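Local coordinates for protein putative fructosamine-3-kinase (Thermobifida fusca YX, PDB 3F7W) that is probably a kinase of the fructosamine kinase family, which belongs to the protein-kinase-like clan, at residues A6-E11 with D84-M89; S139-F144 with P256-H261. All coordinates share one frame; numbering follows the deposited sequence.

Interactions 1 and 2 lie on opposite sides of the chain's centre, their own centres about 35 Å apart and their nearest atoms about 18 Å apart, so neither touches the other. Interaction 1 fastens the N-terminal helix 3-13 to strand 86-90 of the five-stranded antiparallel sheet, consistent with the smaller, sheet-rich lobe of a protein-kinase-like fold. Interaction 2 joins helices 141-159 and 251-270 within the helical part that follows in sequence. The first is polar and partly buried, the second aromatic, apolar and buried. The side chain of T86 in interaction 1 stands about 13 Å from a bound ligand of unknown identity.

Interaction 1 of 2, residues A6-E11 with D84-M89; sequences AARVTE and DRTLAM
NH2 of R8 donates a hydrogen bond to OG1 of T86 at 2.9 Å, with an N-H...O angle of 146°. The hydroxyl oxygen is 14° out of the guanidinium plane. The same nitrogen lies 2.9 Å from the carbonyl O of R85, also at the edge of the group, and it hydrogen-bonds to the carbonyl O of L47 in the loop after strand 41-46. NE of R8 stands 3.1 Å from T86 OG1, so the hydroxyl sits beside two nitrogens of one edge. The bend at chi3 (62°) turns the end of R8 away from the line of its aliphatic part, setting that edge against the start of strand 86-90. CB of R85 lies 3.4 Å from R8 NH2, while the guanidinium of R85 goes elsewhere, its NH2 bonded to the carbonyls of P48 and A51. One residue along the helix, V9 lies against L42 and V44, placing helix 3-13 across one side of the sheet. D49 forms a long, weak ion pair with R8 NH1. T86 OG1 also has a weak hydrogen bond with D83 OD1, linking R8 to that carboxylate, and the bonds to T86 OG1 and L47 O probably hold the guanidinium in direction and offset some of the cost of partly burying its charge.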
ATOM      1  N   ALA A   6     -20.140   6.633  16.565  1.00 29.12           N
ATOM      2  CA  ALA A   6     -20.640   8.002  16.441  1.00 31.18           C
ATOM      3  C   ALA A   6     -19.991   8.942  17.452  1.00 31.10           C
ATOM      4  O   ALA A   6     -19.542  10.037  17.102  1.00 31.07           O
ATOM      5  CB  ALA A   6     -22.174   8.046  16.545  1.00 28.81           C
ATOM      6  N   ALA A   7     -19.904   8.502  18.703  1.00 31.95           N
ATOM      7  CA  ALA A   7     -19.302   9.318  19.748  1.00 31.69           C
ATOM      8  C   ALA A   7     -17.829   9.594  19.458  1.00 29.72           C
ATOM      9  O   ALA A   7     -17.366  10.711  19.629  1.00 28.86           O
ATOM     10  CB  ALA A   7     -19.445   8.619  21.116  1.00 31.07           C
ATOM     11  N   ARG A   8     -17.097   8.548  19.080  1.00 30.22           N
ATOM     12  CA  ARG A   8     -15.654   8.656  18.833  1.00 31.71           C
ATOM     13  C   ARG A   8     -15.370   9.615  17.663  1.00 32.46           C
ATOM     14  O   ARG A   8     -14.484  10.479  17.745  1.00 32.46           O
ATOM     15  CB  ARG A   8     -15.076   7.252  18.632  1.00 32.29           C
ATOM     16  CG  ARG A   8     -15.136   6.409  19.932  1.00 33.37           C
ATOM     17  CD  ARG A   8     -15.169   4.905  19.690  1.00 41.66           C
ATOM     18  NE  ARG A   8     -13.973   4.426  19.000  1.00 41.54           N
ATOM     19  CZ  ARG A   8     -13.776   3.162  18.633  1.00 40.12           C
ATOM     20  NH1 ARG A   8     -14.677   2.222  18.921  1.00 38.38           N
ATOM     21  NH2 ARG A   8     -12.663   2.834  18.009  1.00 38.54           N
ATOM     22  N   VAL A   9     -16.178   9.515  16.605  1.00 30.48           N
ATOM     23  CA  VAL A   9     -16.041  10.407  15.439  1.00 30.18           C
ATOM     24  C   VAL A   9     -16.298  11.856  15.816  1.00 29.49           C
ATOM     25  O   VAL A   9     -15.517  12.762  15.490  1.00 27.68           O
ATOM     26  CB  VAL A   9     -16.945   9.941  14.261  1.00 30.24           C
ATOM     27  CG1 VAL A   9     -16.972  10.968  13.134  1.00 31.89           C
ATOM     28  CG2 VAL A   9     -16.435   8.611  13.741  1.00 29.12           C
ATOM     29  N   THR A  10     -17.376  12.115  16.541  1.00 30.74           N
ATOM     30  CA  THR A  10     -17.631  13.473  16.977  1.00 31.80           C
ATOM     31  C   THR A  10     -16.489  14.051  17.813  1.00 33.14           C
ATOM     32  O   THR A  10     -16.103  15.212  17.623  1.00 33.28           O
ATOM     33  CB  THR A  10     -18.965  13.556  17.732  1.00 32.90           C
ATOM     34  OG1 THR A  10     -20.006  13.184  16.815  1.00 37.40           O
ATOM     35  CG2 THR A  10     -19.210  14.988  18.298  1.00 29.63           C
ATOM     36  N   GLU A  11     -15.952  13.253  18.726  0.50 33.22           N
ATOM     37  CA  GLU A  11     -14.827  13.690  19.548  0.50 33.87           C
ATOM     38  C   GLU A  11     -13.618  14.023  18.679  0.50 34.00           C
ATOM     39  O   GLU A  11     -12.941  15.025  18.902  0.50 32.84           O
ATOM     40  CB  GLU A  11     -14.444  12.593  20.548  0.50 35.09           C
ATOM     41  CG  GLU A  11     -13.343  12.981  21.545  0.50 39.56           C
ATOM     42  CD  GLU A  11     -13.789  14.040  22.538  0.50 42.67           C
ATOM     43  OE1 GLU A  11     -14.912  13.926  23.072  0.50 46.32           O
ATOM     44  OE2 GLU A  11     -13.009  14.980  22.789  0.50 47.09           O
ATOM     45  N   ASP A  84      -5.520   5.987  18.253  0.50 29.05           N
ATOM     46  CA  ASP A  84      -5.005   4.616  18.112  0.50 29.53           C
ATOM     47  C   ASP A  84      -6.118   3.590  17.871  0.50 30.22           C
ATOM     48  O   ASP A  84      -5.822   2.446  17.534  0.50 34.44           O
ATOM     49  CB  ASP A  84      -4.211   4.184  19.343  0.50 30.26           C
ATOM     50  CG  ASP A  84      -2.933   4.976  19.533  0.50 22.74           C
ATOM     51  OD1 ASP A  84      -2.306   5.386  18.536  0.50 23.87           O
ATOM     52  OD2 ASP A  84      -2.561   5.191  20.699  0.50 34.01           O
ATOM     53  N   ARG A  85      -7.368   3.992  18.078  1.00 33.03           N
ATOM     54  CA  ARG A  85      -8.535   3.065  17.958  1.00 37.31           C
ATOM     55  C   ARG A  85      -9.423   3.321  16.713  1.00 38.02           C
ATOM     56  O   ARG A  85     -10.276   2.482  16.381  1.00 32.90           O
ATOM     57  CB  ARG A  85      -9.485   3.238  19.160  1.00 34.87           C
ATOM     58  CG  ARG A  85      -8.884   3.441  20.541  1.00 43.90           C
ATOM     59  CD  ARG A  85      -8.227   2.180  21.026  1.00 40.96           C
ATOM     60  NE  ARG A  85      -9.164   1.060  21.044  1.00 37.66           N
ATOM     61  CZ  ARG A  85      -8.807  -0.201  21.248  1.00 34.23           C
ATOM     62  NH1 ARG A  85      -7.529  -0.532  21.438  1.00 41.55           N
ATOM     63  NH2 ARG A  85      -9.716  -1.132  21.219  1.00 34.11           N
ATOM     64  N   THR A  86      -9.280   4.510  16.101  1.00 38.02           N
ATOM     65  CA  THR A  86     -10.295   5.053  15.174  1.00 35.55           C
ATOM     66  C   THR A  86      -9.587   5.865  14.086  1.00 34.93           C
ATOM     67  O   THR A  86      -8.631   6.605  14.360  1.00 36.23           O
ATOM     68  CB  THR A  86     -11.265   5.974  15.889  1.00 36.62           C
ATOM     69  OG1 THR A  86     -11.624   5.422  17.161  1.00 42.16           O
ATOM     70  CG2 THR A  86     -12.535   6.237  15.071  1.00 34.19           C
ATOM     71  N   LEU A  87     -10.033   5.699  12.855  1.00 30.02           N
ATOM     72  CA  LEU A  87      -9.527   6.495  11.752  1.00 29.21           C
ATOM     73  C   LEU A  87     -10.731   6.872  10.879  1.00 28.46           C
ATOM     74  O   LEU A  87     -11.442   5.990  10.400  1.00 28.89           O
ATOM     75  CB  LEU A  87      -8.470   5.707  10.969  1.00 31.30           C
ATOM     76  CG  LEU A  87      -7.873   6.314   9.699  1.00 36.14           C
ATOM     77  CD1 LEU A  87      -7.255   7.684   9.949  1.00 32.59           C
ATOM     78  CD2 LEU A  87      -6.830   5.357   9.050  1.00 33.83           C
ATOM     79  N   ALA A  88     -10.978   8.180  10.768  1.00 27.52           N
ATOM     80  CA  ALA A  88     -12.117   8.766  10.027  1.00 27.98           C
ATOM     81  C   ALA A  88     -11.540   9.575   8.863  1.00 27.25           C
ATOM     82  O   ALA A  88     -10.683  10.457   9.077  1.00 28.63           O
ATOM     83  CB  ALA A  88     -12.937   9.687  10.909  1.00 26.65           C
HETATM   84  N   MSE A  89     -11.997   9.257   7.656  1.00 26.99           N
HETATM   85  CA  MSE A  89     -11.519   9.879   6.454  1.00 29.16           C
HETATM   86  C   MSE A  89     -12.641  10.137   5.491  1.00 29.95           C
HETATM   87  O   MSE A  89     -13.760   9.667   5.659  1.00 26.81           O
HETATM   88  CB  MSE A  89     -10.465   8.994   5.781  1.00 31.58           C
HETATM   89  CG  MSE A  89     -10.978   7.753   5.167  1.00 34.93           C
HETATM   90 SE   MSE A  89      -9.477   6.719   4.464  0.75 36.64          SE
HETATM   91  CE  MSE A  89      -8.752   6.259   6.216  1.00 18.86           C
TER

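Interaction 2 of 2, residues S139-F144 with P256-H261; sequences STWPEF and PLHQLH
A chi1 of -175° swings the indole of W141 off the first turn of helix 141-159 toward L257 and H258, its CG opposite the backbone N. L257, with chi1 at 175°, sends its branch back from the opposite direction. CD2 of L257 meets the indole at its edge, 3.9 Å from W141 CH2. H258 crosses obliquely: its CE1 comes within 3.4 Å of W141 CZ2, and its ND1 lies 3.7 Å from the same carbon. The six-membered ring of W141 and the imidazole have centroids 5.0 Å apart and planes inclined at 43°. All three side chains are buried, and no hydrogen bond joins the two segments. Without the indole, as with an alanine at W141, a gap would probably open between the helices, taking from CD2 of L257 its aromatic contact and from H258 one of its ring neighbours. Around the indole, Y145 stacks on it one turn further along its own helix, H218 meets it edge-to-face, and the ring of F120 also meets it, planes at about 60°. H258 reaches E220 and A224, and Q259 reaches A227 and L228, so helix 251-270 packs on helix 219-229 as well as on helix 141-159, with P256 and L260 reaching helix 275-286.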
ATOM      1  N   SER A 139      19.524   4.489   3.104  1.00 29.36           N
ATOM      2  CA  SER A 139      19.919   5.393   2.044  1.00 29.62           C
ATOM      3  C   SER A 139      19.970   4.729   0.662  1.00 29.99           C
ATOM      4  O   SER A 139      19.991   5.421  -0.343  1.00 34.04           O
ATOM      5  CB  SER A 139      21.290   5.996   2.389  1.00 30.06           C
ATOM      6  OG  SER A 139      22.244   4.960   2.577  1.00 32.63           O
ATOM      7  N   THR A 140      20.036   3.400   0.611  1.00 31.13           N
ATOM      8  CA  THR A 140      20.196   2.666  -0.645  1.00 30.29           C
ATOM      9  C   THR A 140      19.123   1.577  -0.766  1.00 29.75           C
ATOM     10  O   THR A 140      18.774   0.922   0.217  1.00 28.18           O
ATOM     11  CB  THR A 140      21.609   2.044  -0.743  1.00 31.95           C
ATOM     12  OG1 THR A 140      21.835   1.163   0.363  1.00 30.57           O
ATOM     13  CG2 THR A 140      22.674   3.135  -0.737  1.00 29.69           C
ATOM     14  N   TRP A 141      18.594   1.388  -1.972  1.00 29.61           N
ATOM     15  CA  TRP A 141      17.464   0.486  -2.144  1.00 29.16           C
ATOM     16  C   TRP A 141      17.768  -1.019  -1.966  1.00 27.79           C
ATOM     17  O   TRP A 141      17.005  -1.714  -1.284  1.00 28.26           O
ATOM     18  CB  TRP A 141      16.731   0.766  -3.470  1.00 28.37           C
ATOM     19  CG  TRP A 141      15.506  -0.076  -3.609  1.00 28.79           C
ATOM     20  CD1 TRP A 141      14.316   0.125  -3.026  1.00 27.40           C
ATOM     21  CD2 TRP A 141      15.399  -1.289  -4.349  1.00 27.48           C
ATOM     22  NE1 TRP A 141      13.442  -0.889  -3.349  1.00 27.21           N
ATOM     23  CE2 TRP A 141      14.084  -1.768  -4.172  1.00 30.98           C
ATOM     24  CE3 TRP A 141      16.283  -2.013  -5.148  1.00 28.17           C
ATOM     25  CZ2 TRP A 141      13.635  -2.936  -4.755  1.00 28.79           C
ATOM     26  CZ3 TRP A 141      15.837  -3.186  -5.726  1.00 28.27           C
ATOM     27  CH2 TRP A 141      14.508  -3.629  -5.532  1.00 30.24           C
ATOM     28  N   PRO A 142      18.849  -1.541  -2.584  1.00 28.48           N
ATOM     29  CA  PRO A 142      19.042  -2.994  -2.474  1.00 28.74           C
ATOM     30  C   PRO A 142      19.110  -3.491  -1.036  1.00 27.80           C
ATOM     31  O   PRO A 142      18.490  -4.502  -0.707  1.00 28.85           O
ATOM     32  CB  PRO A 142      20.388  -3.237  -3.210  1.00 26.43           C
ATOM     33  CG  PRO A 142      20.495  -2.089  -4.157  1.00 29.54           C
ATOM     34  CD  PRO A 142      19.904  -0.918  -3.404  1.00 29.54           C
ATOM     35  N   GLU A 143      19.830  -2.771  -0.181  1.00 26.62           N
ATOM     36  CA  GLU A 143      19.913  -3.137   1.235  1.00 26.84           C
ATOM     37  C   GLU A 143      18.563  -3.017   1.957  1.00 26.35           C
ATOM     38  O   GLU A 143      18.176  -3.876   2.739  1.00 24.77           O
ATOM     39  CB  GLU A 143      20.947  -2.249   1.932  1.00 30.03           C
ATOM     40  CG  GLU A 143      22.401  -2.527   1.539  1.00 32.97           C
ATOM     41  CD  GLU A 143      22.791  -2.111   0.108  1.00 39.82           C
ATOM     42  OE1 GLU A 143      22.154  -1.217  -0.520  1.00 32.12           O
ATOM     43  OE2 GLU A 143      23.780  -2.693  -0.385  1.00 40.47           O
ATOM     44  N   PHE A 144      17.887  -1.906   1.737  1.00 25.17           N
ATOM     45  CA  PHE A 144      16.562  -1.713   2.270  1.00 24.50           C
ATOM     46  C   PHE A 144      15.608  -2.849   1.854  1.00 25.55           C
ATOM     47  O   PHE A 144      14.901  -3.425   2.685  1.00 25.64           O
ATOM     48  CB  PHE A 144      16.042  -0.354   1.785  1.00 26.34           C
ATOM     49  CG  PHE A 144      14.594  -0.136   2.032  1.00 27.40           C
ATOM     50  CD1 PHE A 144      14.125   0.120   3.310  1.00 28.92           C
ATOM     51  CD2 PHE A 144      13.690  -0.170   0.974  1.00 30.27           C
ATOM     52  CE1 PHE A 144      12.775   0.315   3.531  1.00 31.53           C
ATOM     53  CE2 PHE A 144      12.338   0.042   1.198  1.00 30.04           C
ATOM     54  CZ  PHE A 144      11.891   0.281   2.473  1.00 29.16           C
ATOM     55  N   PRO A 256       8.939  -8.523 -11.976  1.00 27.10           N
ATOM     56  CA  PRO A 256       8.979  -9.600 -10.959  1.00 25.51           C
ATOM     57  C   PRO A 256       9.778  -9.301  -9.673  1.00 26.18           C
ATOM     58  O   PRO A 256       9.336  -9.674  -8.560  1.00 25.26           O
ATOM     59  CB  PRO A 256       9.608 -10.785 -11.716  1.00 25.64           C
ATOM     60  CG  PRO A 256       9.357 -10.505 -13.149  1.00 28.09           C
ATOM     61  CD  PRO A 256       9.309  -9.010 -13.313  1.00 26.28           C
ATOM     62  N   LEU A 257      10.942  -8.669  -9.818  1.00 24.97           N
ATOM     63  CA  LEU A 257      11.787  -8.316  -8.675  1.00 26.65           C
ATOM     64  C   LEU A 257      10.973  -7.565  -7.655  1.00 25.30           C
ATOM     65  O   LEU A 257      10.987  -7.889  -6.465  1.00 26.16           O
ATOM     66  CB  LEU A 257      12.982  -7.466  -9.126  1.00 27.01           C
ATOM     67  CG  LEU A 257      13.908  -6.918  -8.032  1.00 29.96           C
ATOM     68  CD1 LEU A 257      14.605  -8.034  -7.298  1.00 30.64           C
ATOM     69  CD2 LEU A 257      14.910  -5.924  -8.648  1.00 24.15           C
ATOM     70  N   HIS A 258      10.238  -6.567  -8.139  1.00 27.02           N
ATOM     71  CA  HIS A 258       9.423  -5.711  -7.275  1.00 26.90           C
ATOM     72  C   HIS A 258       8.152  -6.346  -6.722  1.00 26.92           C
ATOM     73  O   HIS A 258       7.523  -5.767  -5.830  1.00 27.44           O
ATOM     74  CB  HIS A 258       9.075  -4.415  -7.993  1.00 24.10           C
ATOM     75  CG  HIS A 258      10.252  -3.517  -8.177  1.00 26.00           C
ATOM     76  ND1 HIS A 258      10.817  -2.820  -7.134  1.00 25.30           N
ATOM     77  CD2 HIS A 258      10.990  -3.221  -9.273  1.00 27.79           C
ATOM     78  CE1 HIS A 258      11.850  -2.132  -7.576  1.00 29.15           C
ATOM     79  NE2 HIS A 258      11.981  -2.359  -8.870  1.00 26.60           N
ATOM     80  N   GLN A 259       7.781  -7.506  -7.266  1.00 24.74           N
ATOM     81  CA  GLN A 259       6.642  -8.268  -6.808  1.00 24.73           C
ATOM     82  C   GLN A 259       6.995  -9.271  -5.709  1.00 25.41           C
ATOM     83  O   GLN A 259       6.104  -9.865  -5.102  1.00 25.69           O
ATOM     84  CB  GLN A 259       5.998  -9.001  -7.999  1.00 24.53           C
ATOM     85  CG  GLN A 259       5.325  -8.039  -8.980  1.00 22.82           C
ATOM     86  CD  GLN A 259       4.757  -8.682 -10.232  1.00 23.56           C
ATOM     87  OE1 GLN A 259       5.181  -9.766 -10.638  1.00 24.76           O
ATOM     88  NE2 GLN A 259       3.831  -7.979 -10.890  1.00 22.32           N
ATOM     89  N   LEU A 260       8.279  -9.450  -5.432  1.00 25.02           N
ATOM     90  CA  LEU A 260       8.688 -10.436  -4.435  1.00 25.62           C
ATOM     91  C   LEU A 260       8.224 -10.071  -3.028  1.00 24.95           C
ATOM     92  O   LEU A 260       7.738 -10.933  -2.295  1.00 26.37           O
ATOM     93  CB  LEU A 260      10.203 -10.671  -4.484  1.00 25.16           C
ATOM     94  CG  LEU A 260      10.708 -11.313  -5.790  1.00 26.65           C
ATOM     95  CD1 LEU A 260      12.241 -11.441  -5.759  1.00 26.35           C
ATOM     96  CD2 LEU A 260      10.056 -12.668  -6.077  1.00 24.37           C
ATOM     97  N   HIS A 261       8.323  -8.791  -2.671  1.00 26.27           N
ATOM     98  CA  HIS A 261       7.890  -8.349  -1.341  1.00 26.84           C
ATOM     99  C   HIS A 261       6.397  -8.657  -1.126  1.00 23.84           C
ATOM    100  O   HIS A 261       6.059  -9.363  -0.182  1.00 25.01           O
ATOM    101  CB  HIS A 261       8.188  -6.851  -1.118  1.00 27.33           C
ATOM    102  CG  HIS A 261       7.428  -6.261   0.024  1.00 26.62           C
ATOM    103  ND1 HIS A 261       7.652  -6.639   1.340  1.00 26.53           N
ATOM    104  CD2 HIS A 261       6.431  -5.343   0.053  1.00 29.24           C
ATOM    105  CE1 HIS A 261       6.818  -5.971   2.125  1.00 29.83           C
ATOM    106  NE2 HIS A 261       6.065  -5.185   1.370  1.00 27.33           N
TER